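Long-range contact in methanol--corrinoid protein co-methyltransferase (Methanosarcina barkeri, PDB 2I2X), which transfers the methyl group of methanol to the cob(I)amide cofactor carried by its partner MtaC, a zinc-dependent step of methanogenesis: residues 401-405 / 422-426. Residues are numbered along the deposited sequence; the frame is centred on the assembly and turned at random.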
loop_
_atom_site.group_PDB
_atom_site.type_symbol
_atom_site.label_atom_id
_atom_site.label_comp_id
_atom_site.label_asym_id
_atom_site.label_seq_id
_atom_site.Cartn_x
_atom_site.Cartn_y
_atom_site.Cartn_z
ATOM N N CYS A 401 -30.092 3.217 -16.850
ATOM C CA CYS A 401 -31.086 2.149 -16.605
ATOM C C CYS A 401 -31.205 1.194 -17.785
ATOM O O CYS A 401 -31.206 -0.047 -17.588
ATOM C CB CYS A 401 -32.469 2.714 -16.255
ATOM S SG CYS A 401 -32.537 3.622 -14.679
ATOM N N ASN A 402 -31.282 1.756 -18.998
ATOM C CA ASN A 402 -31.311 0.941 -20.218
ATOM C C ASN A 402 -30.087 0.058 -20.340
ATOM O O ASN A 402 -30.198 -1.141 -20.629
ATOM C CB ASN A 402 -31.448 1.811 -21.467
ATOM C CG ASN A 402 -32.799 2.530 -21.533
ATOM O OD1 ASN A 402 -33.804 2.077 -20.945
ATOM N ND2 ASN A 402 -32.825 3.654 -22.249
ATOM N N ILE A 403 -28.925 0.660 -20.093
ATOM C CA ILE A 403 -27.665 -0.034 -20.192
ATOM C C ILE A 403 -27.576 -1.204 -19.226
ATOM O O ILE A 403 -27.270 -2.315 -19.660
ATOM C CB ILE A 403 -26.462 0.921 -20.052
ATOM C CG1 ILE A 403 -26.367 1.765 -21.326
ATOM C CG2 ILE A 403 -25.163 0.101 -19.813
ATOM C CD1 ILE A 403 -25.588 3.012 -21.178
ATOM N N ILE A 404 -27.883 -0.966 -17.945
ATOM C CA ILE A 404 -27.841 -2.038 -16.927
ATOM C C ILE A 404 -28.847 -3.146 -17.282
ATOM O O ILE A 404 -28.554 -4.326 -17.132
ATOM C CB ILE A 404 -28.117 -1.510 -15.479
ATOM C CG1 ILE A 404 -27.145 -0.405 -15.053
ATOM C CG2 ILE A 404 -28.162 -2.665 -14.453
ATOM C CD1 ILE A 404 -25.659 -0.737 -15.266
ATOM N N GLU A 405 -30.017 -2.761 -17.773
ATOM C CA GLU A 405 -31.040 -3.722 -18.175
ATOM C C GLU A 405 -30.561 -4.626 -19.291
ATOM O O GLU A 405 -30.805 -5.841 -19.248
ATOM C CB GLU A 405 -32.347 -3.014 -18.605
ATOM C CG GLU A 405 -33.332 -2.839 -17.491
ATOM C CD GLU A 405 -34.468 -1.821 -17.766
ATOM O OE1 GLU A 405 -35.081 -1.380 -16.772
ATOM O OE2 GLU A 405 -34.772 -1.452 -18.920
ATOM N N LEU A 422 -33.478 -1.044 -9.464
ATOM C CA LEU A 422 -33.321 -0.469 -10.813
ATOM C C LEU A 422 -34.682 -0.154 -11.447
ATOM O O LEU A 422 -34.893 0.955 -11.891
ATOM C CB LEU A 422 -32.527 -1.394 -11.752
ATOM C CG LEU A 422 -32.194 -0.820 -13.135
ATOM C CD1 LEU A 422 -31.189 0.363 -13.098
ATOM C CD2 LEU A 422 -31.623 -1.886 -14.005
ATOM N N ALA A 423 -35.595 -1.129 -11.467
ATOM C CA ALA A 423 -36.935 -0.977 -12.069
ATOM C C ALA A 423 -37.782 0.133 -11.424
ATOM O O ALA A 423 -38.463 0.879 -12.120
ATOM C CB ALA A 423 -37.689 -2.305 -12.034
ATOM N N ASP A 424 -37.738 0.228 -10.103
ATOM C CA ASP A 424 -38.409 1.303 -9.396
ATOM C C ASP A 424 -37.813 2.642 -9.803
ATOM O O ASP A 424 -38.569 3.593 -10.074
ATOM C CB ASP A 424 -38.320 1.111 -7.873
ATOM C CG ASP A 424 -39.155 -0.087 -7.363
ATOM O OD1 ASP A 424 -39.870 -0.760 -8.154
ATOM O OD2 ASP A 424 -39.103 -0.352 -6.140
ATOM N N ALA A 425 -36.480 2.713 -9.903
ATOM C CA ALA A 425 -35.823 3.971 -10.253
ATOM C C ALA A 425 -36.104 4.378 -11.685
ATOM O O ALA A 425 -36.322 5.576 -11.967
ATOM C CB ALA A 425 -34.330 3.941 -9.982
ATOM N N LYS A 426 -36.131 3.400 -12.588
ATOM C CA LYS A 426 -36.426 3.718 -13.982
ATOM C C LYS A 426 -37.849 4.310 -14.119
ATOM O O LYS A 426 -38.048 5.346 -14.785
ATOM C CB LYS A 426 -36.224 2.497 -14.886
ATOM C CG LYS A 426 -36.465 2.754 -16.377
ATOM C CD LYS A 426 -36.123 1.508 -17.129
ATOM C CE LYS A 426 -37.249 0.951 -17.981
ATOM N NZ LYS A 426 -37.024 1.334 -19.399
#
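Lys426 reaches across to Cys401, Glu405 and Asn402, and its chain can be followed atom by atom. Lys426 CB lies 3.9 Å from Cys401 SG, and Lys426 CG, placed anti to the backbone N (chi1 -178°), continues alongside Cys401 CB at 4.0 Å. Lys426 CD comes next to the Glu405 carboxylate, 3.1 Å from OE1, and Lys426 CE also borders that group. Bends at chi3 (123°) and chi4 then bring NZ to face two oxygens: Glu405 OE2 at 3.6 Å, a long salt bridge, and Asn402 OD1 at the same distance, a polar neighbour and not a hydrogen bond. A weak ion pair with Glu430 gives the ammonium a further acidic neighbour. The two short segments run nearly antiparallel, 152° between axes 10.6 Å apart, and belong to helices 389-409 and 416-430, consecutive in the chain and paired as a helical hairpin among the C-terminal helices, away from the metal and corrinoid sites. Next to this polar edge Leu422 supplies the apolar filling: its CD1 touches Cys401 SG, while CD2 packs against Ile404 CG2 at 3.6 Å and Glu405 CG at 4.0 Å. Replacing Glu405 by an alanine would probably leave the Lys426 ammonium without its carboxylate mate in this pair of segments and uncover one side of Leu422 CD2. On the buried side, helix 240-259 backs the hairpin, with Ile245 against Cys401 and Ala425, and Thr241 against Leu422.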